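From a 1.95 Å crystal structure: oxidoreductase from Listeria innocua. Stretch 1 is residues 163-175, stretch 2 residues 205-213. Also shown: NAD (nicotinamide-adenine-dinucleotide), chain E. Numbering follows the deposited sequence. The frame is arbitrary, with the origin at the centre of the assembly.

Stretch 1 (163-175) WRHLKAHGGGMVL
Stretch 2, residues 205-213: GDEVDDGFV

Two mostly irregular segments, at least 35 residues apart in sequence where they touch, bury 645 Å² between them, and half of the six direct hydrogen bonds run from backbone amides to carboxylates. Stretch 1 opens with a 3-10 turn (163-165), loops through three glycines and enters a helix by Val 174; stretch 2 is an irregular loop, with extended angles at Asp 206, Val 208 and Asp 209 broken by Glu 207 (-77/-16) and Asp 210 (-102/4), that runs into a strand by Phe 212. The register pairs Gly 172 with Asp 209 (CA-CA 4.8 Å) and Met 173 with Gly 211 (5.3 Å). Val 208, Asp 209, Val 174 and Phe 212 are buried.

Asp 209 is the anchor. With chi1 at 66° (p), its CB points sideways but the carboxylate comes nearer: OD2 accepts from Val 174 N at 2.9 Å and, weakly, from Met 173 N at 3.0 Å, while Met 173 N also donates to Asp 209 O at 3.1 Å. Water 3 ties Asp 209 OD1 (2.7 Å) to Gly 171 O (2.9 Å) and Leu 175 N (3.0 Å). Glycine is required at 172: phi/psi of 91/165 excludes a side chain, and a CB would clash with Asp 209 OD1.

Glu 207 repeats the device at a more exposed site. Its p, t chi1/chi2 pair, with chi3 74°, reaches OE2 to Lys 167 N at 3.0 Å, nearly linear at 167°. Lys 167, m, t, t, m, curls its last torsion so that NZ weakly bonds Glu 207 O at 3.2 Å. His 165 (m, chi2 -108°) gives a weak ND1 bond to Asp 206 OD1 at 3.4 Å.

Between these polar sites Val 208, chi1 m, points toward stretch 1; its branched, compact side chain sets CG2 3.5 Å from Arg 164 O and CG1 3.6 Å from Leu 166 C. Farther along, Val 174 (t) lays CG2 4.1 Å from the Phe 212 ring centroid, an off-centre CH-pi contact; Phe 212 uses p with chi2 99°.

Arg 164, its CA-to-CB bond sideways to stretch 2 and chi1 to chi3 m, t, t, carries its guanidinium to the cofactor, NH2 bonding NAD O1N at 2.7 Å.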

ATOM      1  N   TRP A 163      27.658  -4.677 -11.152  1.00 37.87           N
ATOM      2  CA  TRP A 163      27.238  -3.532 -11.972  1.00 33.94           C
ATOM      3  C   TRP A 163      25.830  -2.996 -11.675  1.00 30.73           C
ATOM      4  O   TRP A 163      25.503  -1.861 -12.025  1.00 34.86           O
ATOM      5  CB  TRP A 163      27.364  -3.890 -13.456  1.00 34.80           C
ATOM      6  CG  TRP A 163      26.505  -5.060 -13.885  1.00 37.40           C
ATOM      7  CD1 TRP A 163      26.875  -6.379 -13.948  1.00 35.05           C
ATOM      8  CD2 TRP A 163      25.134  -5.007 -14.306  1.00 30.84           C
ATOM      9  NE1 TRP A 163      25.819  -7.145 -14.384  1.00 37.72           N
ATOM     10  CE2 TRP A 163      24.740  -6.327 -14.616  1.00 29.80           C
ATOM     11  CE3 TRP A 163      24.203  -3.967 -14.460  1.00 36.78           C
ATOM     12  CZ2 TRP A 163      23.457  -6.637 -15.072  1.00 36.08           C
ATOM     13  CZ3 TRP A 163      22.925  -4.276 -14.906  1.00 32.76           C
ATOM     14  CH2 TRP A 163      22.563  -5.598 -15.207  1.00 31.65           C
ATOM     15  N   ARG A 164      24.999  -3.832 -11.056  1.00 32.43           N
ATOM     16  CA  ARG A 164      23.660  -3.448 -10.606  1.00 32.03           C
ATOM     17  C   ARG A 164      23.627  -2.402  -9.484  1.00 34.99           C
ATOM     18  O   ARG A 164      22.567  -1.843  -9.195  1.00 33.39           O
ATOM     19  CB  ARG A 164      22.882  -4.684 -10.163  1.00 30.96           C
ATOM     20  CG  ARG A 164      22.200  -5.424 -11.298  1.00 33.53           C
ATOM     21  CD  ARG A 164      21.419  -6.608 -10.750  1.00 40.03           C
ATOM     22  NE  ARG A 164      21.007  -7.548 -11.791  1.00 43.64           N
ATOM     23  CZ  ARG A 164      21.781  -8.521 -12.273  1.00 44.54           C
ATOM     24  NH1 ARG A 164      23.022  -8.689 -11.829  1.00 37.64           N
ATOM     25  NH2 ARG A 164      21.314  -9.322 -13.213  1.00 42.73           N
ATOM     26  N   HIS A 165      24.774  -2.146  -8.850  1.00 36.61           N
ATOM     27  CA  HIS A 165      24.877  -1.085  -7.837  1.00 36.38           C
ATOM     28  C   HIS A 165      25.091   0.306  -8.432  1.00 37.16           C
ATOM     29  O   HIS A 165      25.080   1.299  -7.695  1.00 39.65           O
ATOM     30  CB  HIS A 165      26.022  -1.372  -6.858  1.00 38.10           C
ATOM     31  CG  HIS A 165      25.778  -2.542  -5.957  1.00 45.86           C
ATOM     32  ND1 HIS A 165      25.500  -2.405  -4.613  1.00 51.12           N
ATOM     33  CD2 HIS A 165      25.780  -3.872  -6.207  1.00 49.94           C
ATOM     34  CE1 HIS A 165      25.340  -3.600  -4.073  1.00 49.08           C
ATOM     35  NE2 HIS A 165      25.505  -4.508  -5.020  1.00 55.63           N
ATOM     36  N   LEU A 166      25.292   0.384  -9.752  1.00 34.74           N
ATOM     37  CA  LEU A 166      25.765   1.615 -10.391  1.00 34.51           C
ATOM     38  C   LEU A 166      24.768   2.196 -11.377  1.00 31.26           C
ATOM     39  O   LEU A 166      24.196   1.460 -12.188  1.00 32.89           O
ATOM     40  CB  LEU A 166      27.098   1.356 -11.095  1.00 38.11           C
ATOM     41  CG  LEU A 166      28.229   0.933 -10.149  1.00 42.28           C
ATOM     42  CD1 LEU A 166      29.334   0.208 -10.889  1.00 43.68           C
ATOM     43  CD2 LEU A 166      28.766   2.143  -9.392  1.00 47.25           C
ATOM     44  N   LYS A 167      24.579   3.515 -11.315  1.00 29.92           N
ATOM     45  CA  LYS A 167      23.677   4.231 -12.234  1.00 34.04           C
ATOM     46  C   LYS A 167      24.102   4.120 -13.695  1.00 37.19           C
ATOM     47  O   LYS A 167      23.251   4.111 -14.600  1.00 34.44           O
ATOM     48  CB  LYS A 167      23.599   5.720 -11.879  1.00 37.30           C
ATOM     49  CG  LYS A 167      22.595   6.082 -10.809  1.00 52.06           C
ATOM     50  CD  LYS A 167      22.135   7.537 -10.966  1.00 63.37           C
ATOM     51  CE  LYS A 167      21.233   7.985  -9.808  1.00 69.61           C
ATOM     52  NZ  LYS A 167      20.032   7.106  -9.595  1.00 70.84           N
ATOM     53  N   ALA A 168      25.418   4.053 -13.911  1.00 37.47           N
ATOM     54  CA  ALA A 168      26.019   4.028 -15.249  1.00 38.30           C
ATOM     55  C   ALA A 168      25.559   2.821 -16.052  1.00 38.59           C
ATOM     56  O   ALA A 168      25.357   2.919 -17.261  1.00 39.56           O
ATOM     57  CB  ALA A 168      27.546   4.028 -15.150  1.00 39.92           C
ATOM     58  N   HIS A 169      25.385   1.698 -15.358  1.00 34.92           N
ATOM     59  CA  HIS A 169      25.035   0.428 -15.976  1.00 34.74           C
ATOM     60  C   HIS A 169      23.556   0.082 -15.838  1.00 34.20           C
ATOM     61  O   HIS A 169      23.168  -1.068 -16.057  1.00 32.76           O
ATOM     62  CB  HIS A 169      25.894  -0.682 -15.364  1.00 34.91           C
ATOM     63  CG  HIS A 169      27.360  -0.438 -15.506  1.00 39.99           C
ATOM     64  ND1 HIS A 169      28.017  -0.560 -16.712  1.00 41.52           N
ATOM     65  CD2 HIS A 169      28.294  -0.054 -14.606  1.00 41.13           C
ATOM     66  CE1 HIS A 169      29.297  -0.278 -16.544  1.00 44.14           C
ATOM     67  NE2 HIS A 169      29.492   0.034 -15.275  1.00 46.00           N
ATOM     68  N   GLY A 170      22.742   1.075 -15.472  1.00 34.08           N
ATOM     69  CA  GLY A 170      21.289   0.896 -15.355  1.00 32.03           C
ATOM     70  C   GLY A 170      20.919  -0.042 -14.221  1.00 31.25           C
ATOM     71  O   GLY A 170      20.078  -0.935 -14.383  1.00 34.87           O
ATOM     72  N   GLY A 171      21.579   0.154 -13.083  1.00 30.76           N
ATOM     73  CA  GLY A 171      21.357  -0.634 -11.886  1.00 28.34           C
ATOM     74  C   GLY A 171      20.141  -0.233 -11.078  1.00 32.53           C
ATOM     75  O   GLY A 171      19.355   0.639 -11.486  1.00 25.43           O
ATOM     76  N   GLY A 172      19.983  -0.863  -9.917  1.00 26.34           N
ATOM     77  CA  GLY A 172      18.807  -0.615  -9.082  1.00 30.07           C
ATOM     78  C   GLY A 172      17.614  -1.525  -9.326  1.00 30.09           C
ATOM     79  O   GLY A 172      17.539  -2.199 -10.353  1.00 28.10           O
ATOM     80  N   MET A 173      16.665  -1.518  -8.388  1.00 30.14           N
ATOM     81  CA  MET A 173      15.537  -2.452  -8.413  1.00 25.72           C
ATOM     82  C   MET A 173      14.393  -2.105  -9.370  1.00 28.88           C
ATOM     83  O   MET A 173      13.692  -3.014  -9.835  1.00 30.28           O
ATOM     84  CB  MET A 173      15.011  -2.730  -6.997  1.00 24.47           C
ATOM     85  CG  MET A 173      15.893  -3.673  -6.165  1.00 28.54           C
ATOM     86  SD  MET A 173      16.252  -5.323  -6.882  1.00 33.39           S
ATOM     87  CE  MET A 173      17.981  -5.106  -7.178  1.00 28.03           C
ATOM     88  N   VAL A 174      14.180  -0.819  -9.647  1.00 25.15           N
ATOM     89  CA  VAL A 174      13.177  -0.438 -10.658  1.00 26.15           C
ATOM     90  C   VAL A 174      13.539  -1.118 -11.995  1.00 28.55           C
ATOM     91  O   VAL A 174      12.713  -1.760 -12.640  1.00 26.18           O
ATOM     92  CB  VAL A 174      13.084   1.090 -10.833  1.00 29.45           C
ATOM     93  CG1 VAL A 174      12.135   1.450 -11.967  1.00 21.34           C
ATOM     94  CG2 VAL A 174      12.609   1.770  -9.541  1.00 26.13           C
ATOM     95  N   LEU A 175      14.806  -1.010 -12.371  1.00 31.15           N
ATOM     96  CA  LEU A 175      15.293  -1.552 -13.633  1.00 30.89           C
ATOM     97  C   LEU A 175      15.501  -3.076 -13.610  1.00 34.53           C
ATOM     98  O   LEU A 175      15.519  -3.725 -14.646  1.00 38.73           O
ATOM     99  CB  LEU A 175      16.566  -0.797 -14.049  1.00 25.06           C
ATOM    100  CG  LEU A 175      16.284   0.635 -14.519  1.00 25.56           C
ATOM    101  CD1 LEU A 175      17.580   1.416 -14.747  1.00 31.77           C
ATOM    102  CD2 LEU A 175      15.458   0.611 -15.781  1.00 29.35           C
ATOM    103  N   GLY A 205      21.979   2.753   1.064  1.00 40.28           N
ATOM    104  CA  GLY A 205      22.961   3.820   0.880  1.00 43.88           C
ATOM    105  C   GLY A 205      23.696   3.809  -0.448  1.00 45.99           C
ATOM    106  O   GLY A 205      24.699   4.506  -0.601  1.00 44.07           O
ATOM    107  N   ASP A 206      23.191   3.036  -1.411  1.00 44.99           N
ATOM    108  CA  ASP A 206      23.764   2.986  -2.756  1.00 44.24           C
ATOM    109  C   ASP A 206      23.327   4.174  -3.590  1.00 40.81           C
ATOM    110  O   ASP A 206      22.398   4.899  -3.216  1.00 41.32           O
ATOM    111  CB  ASP A 206      23.373   1.688  -3.467  1.00 44.86           C
ATOM    112  CG  ASP A 206      24.204   0.511  -3.020  1.00 57.36           C
ATOM    113  OD1 ASP A 206      25.449   0.598  -3.083  1.00 60.34           O
ATOM    114  OD2 ASP A 206      23.609  -0.506  -2.610  1.00 67.56           O
ATOM    115  N   GLU A 207      23.991   4.373  -4.729  1.00 37.24           N
ATOM    116  CA  GLU A 207      23.625   5.458  -5.655  1.00 39.93           C
ATOM    117  C   GLU A 207      22.372   5.117  -6.466  1.00 33.43           C
ATOM    118  O   GLU A 207      21.732   6.003  -7.056  1.00 38.50           O
ATOM    119  CB  GLU A 207      24.804   5.823  -6.575  1.00 43.30           C
ATOM    120  CG  GLU A 207      25.300   4.679  -7.462  1.00 47.57           C
ATOM    121  CD  GLU A 207      26.469   5.077  -8.349  1.00 51.69           C
ATOM    122  OE1 GLU A 207      27.602   5.210  -7.822  1.00 53.55           O
ATOM    123  OE2 GLU A 207      26.258   5.238  -9.571  1.00 48.46           O
ATOM    124  N   VAL A 208      22.022   3.833  -6.471  1.00 33.78           N
ATOM    125  CA  VAL A 208      20.782   3.341  -7.086  1.00 32.32           C
ATOM    126  C   VAL A 208      19.791   2.847  -6.029  1.00 32.64           C
ATOM    127  O   VAL A 208      20.174   2.525  -4.904  1.00 33.21           O
ATOM    128  CB  VAL A 208      21.043   2.184  -8.080  1.00 32.11           C
ATOM    129  CG1 VAL A 208      21.939   2.654  -9.221  1.00 34.43           C
ATOM    130  CG2 VAL A 208      21.657   0.966  -7.373  1.00 27.62           C
ATOM    131  N   ASP A 209      18.520   2.796  -6.418  1.00 30.73           N
ATOM    132  CA  ASP A 209      17.433   2.354  -5.544  1.00 32.56           C
ATOM    133  C   ASP A 209      17.532   0.877  -5.177  1.00 29.98           C
ATOM    134  O   ASP A 209      17.842   0.040  -6.027  1.00 34.37           O
ATOM    135  CB  ASP A 209      16.087   2.638  -6.210  1.00 31.36           C
ATOM    136  CG  ASP A 209      15.869   1.817  -7.477  1.00 35.77           C
ATOM    137  OD1 ASP A 209      16.423   2.173  -8.540  1.00 32.61           O
ATOM    138  OD2 ASP A 209      15.127   0.816  -7.409  1.00 38.74           O
ATOM    139  N   ASP A 210      17.277   0.558  -3.910  1.00 28.45           N
ATOM    140  CA  ASP A 210      17.300  -0.834  -3.462  1.00 32.63           C
ATOM    141  C   ASP A 210      15.868  -1.354  -3.345  1.00 30.09           C
ATOM    142  O   ASP A 210      15.609  -2.478  -2.905  1.00 24.85           O
ATOM    143  CB  ASP A 210      18.091  -0.987  -2.156  1.00 31.22           C
ATOM    144  CG  ASP A 210      17.556  -0.115  -1.025  1.00 39.90           C
ATOM    145  OD1 ASP A 210      16.406  -0.334  -0.597  1.00 38.58           O
ATOM    146  OD2 ASP A 210      18.299   0.770  -0.540  1.00 39.61           O
ATOM    147  N   GLY A 211      14.923  -0.505  -3.729  1.00 27.58           N
ATOM    148  CA  GLY A 211      13.547  -0.895  -3.706  1.00 23.44           C
ATOM    149  C   GLY A 211      12.703   0.293  -4.108  1.00 27.54           C
ATOM    150  O   GLY A 211      13.195   1.406  -4.193  1.00 26.16           O
ATOM    151  N   PHE A 212      11.422   0.049  -4.300  1.00 22.18           N
ATOM    152  CA  PHE A 212      10.484   1.121  -4.641  1.00 23.59           C
ATOM    153  C   PHE A 212       9.064   0.712  -4.340  1.00 26.41           C
ATOM    154  O   PHE A 212       8.785  -0.462  -4.072  1.00 27.95           O
ATOM    155  CB  PHE A 212      10.617   1.502  -6.116  1.00 20.66           C
ATOM    156  CG  PHE A 212      10.129   0.451  -7.071  1.00 26.45           C
ATOM    157  CD1 PHE A 212       8.866   0.552  -7.638  1.00 33.55           C
ATOM    158  CD2 PHE A 212      10.931  -0.639  -7.411  1.00 28.80           C
ATOM    159  CE1 PHE A 212       8.394  -0.418  -8.512  1.00 33.99           C
ATOM    160  CE2 PHE A 212      10.462  -1.606  -8.295  1.00 30.69           C
ATOM    161  CZ  PHE A 212       9.191  -1.487  -8.842  1.00 31.67           C
ATOM    162  N   VAL A 213       8.160   1.686  -4.429  1.00 23.64           N
ATOM    163  CA  VAL A 213       6.753   1.393  -4.455  1.00 18.85           C
ATOM    164  C   VAL A 213       6.172   2.400  -5.434  1.00 22.00           C
ATOM    165  O   VAL A 213       6.665   3.517  -5.529  1.00 18.52           O
ATOM    166  CB  VAL A 213       6.102   1.481  -3.037  1.00 21.74           C
ATOM    167  CG1 VAL A 213       6.537   2.744  -2.299  1.00 26.53           C
ATOM    168  CG2 VAL A 213       4.579   1.382  -3.114  1.00 20.12           C
TER
HETATM  169  PA  NAD E 360      26.498 -10.643 -15.440  1.00 38.54           P
HETATM  170  O1A NAD E 360      26.407 -11.884 -14.637  1.00 43.57           O
HETATM  171  O2A NAD E 360      27.355  -9.602 -14.846  1.00 41.27           O
HETATM  172  O5B NAD E 360      26.983 -10.990 -16.931  1.00 42.35           O
HETATM  173  C5B NAD E 360      27.117 -10.030 -17.955  1.00 43.64           C
HETATM  174  C4B NAD E 360      28.189 -10.541 -18.912  1.00 38.53           C
HETATM  175  O4B NAD E 360      28.299  -9.698 -20.044  1.00 40.14           O
HETATM  176  C3B NAD E 360      29.558 -10.566 -18.237  1.00 43.75           C
HETATM  177  O3B NAD E 360      30.117 -11.850 -18.384  1.00 36.76           O
HETATM  178  C2B NAD E 360      30.360  -9.532 -18.999  1.00 43.33           C
HETATM  179  O2B NAD E 360      31.725  -9.867 -19.104  1.00 42.25           O
HETATM  180  C1B NAD E 360      29.665  -9.510 -20.348  1.00 41.81           C
HETATM  181  N9A NAD E 360      29.842  -8.246 -21.081  1.00 43.32           N
HETATM  182  C8A NAD E 360      29.895  -6.974 -20.564  1.00 40.11           C
HETATM  183  N7A NAD E 360      30.054  -6.101 -21.587  1.00 42.23           N
HETATM  184  C5A NAD E 360      30.108  -6.804 -22.743  1.00 46.39           C
HETATM  185  C6A NAD E 360      30.270  -6.419 -24.070  1.00 43.49           C
HETATM  186  N6A NAD E 360      30.225  -5.126 -24.385  1.00 39.35           N
HETATM  187  N1A NAD E 360      30.290  -7.388 -25.062  1.00 39.31           N
HETATM  188  C2A NAD E 360      30.156  -8.725 -24.744  1.00 39.51           C
HETATM  189  N3A NAD E 360      29.998  -9.098 -23.425  1.00 44.80           N
HETATM  190  C4A NAD E 360      29.977  -8.155 -22.441  1.00 44.44           C
HETATM  191  O3  NAD E 360      25.005 -10.055 -15.665  1.00 30.37           O
HETATM  192  PN  NAD E 360      23.668 -10.923 -15.631  1.00 33.66           P
HETATM  193  O1N NAD E 360      23.136 -10.967 -14.242  1.00 36.74           O
HETATM  194  O2N NAD E 360      23.831 -12.171 -16.410  1.00 33.42           O
HETATM  195  O5D NAD E 360      22.643  -9.947 -16.451  1.00 29.86           O
HETATM  196  C5D NAD E 360      22.859  -9.561 -17.791  1.00 29.54           C
HETATM  197  C4D NAD E 360      21.533  -9.061 -18.407  1.00 29.44           C
HETATM  198  O4D NAD E 360      20.509 -10.014 -18.183  1.00 35.70           O
HETATM  199  C3D NAD E 360      21.032  -7.769 -17.785  1.00 30.00           C
HETATM  200  O3D NAD E 360      20.357  -7.005 -18.775  1.00 28.42           O
HETATM  201  C2D NAD E 360      20.007  -8.202 -16.758  1.00 33.81           C
HETATM  202  O2D NAD E 360      19.007  -7.219 -16.620  1.00 37.40           O
HETATM  203  C1D NAD E 360      19.451  -9.466 -17.398  1.00 37.48           C
HETATM  204  N1N NAD E 360      18.885 -10.472 -16.460  1.00 38.11           N
HETATM  205  C2N NAD E 360      17.596 -10.865 -16.688  1.00 40.47           C
HETATM  206  C3N NAD E 360      16.962 -11.804 -15.882  1.00 42.63           C
HETATM  207  C7N NAD E 360      15.642 -12.356 -16.325  1.00 36.73           C
HETATM  208  O7N NAD E 360      14.898 -13.141 -15.432  1.00 44.48           O
HETATM  209  N7N NAD E 360      15.192 -12.111 -17.559  1.00 33.66           N
HETATM  210  C4N NAD E 360      17.675 -12.390 -14.826  1.00 36.56           C
HETATM  211  C5N NAD E 360      18.999 -12.002 -14.602  1.00 34.24           C
HETATM  212  C6N NAD E 360      19.597 -11.047 -15.432  1.00 38.87           C
HETATM  213  O   HOH W   1      26.411   2.589  -5.071  1.00 64.95           O
HETATM  214  O   HOH W   2      27.607   5.074 -11.999  1.00 39.00           O
HETATM  215  O   HOH W   3      16.557   0.962 -10.933  1.00 32.08           O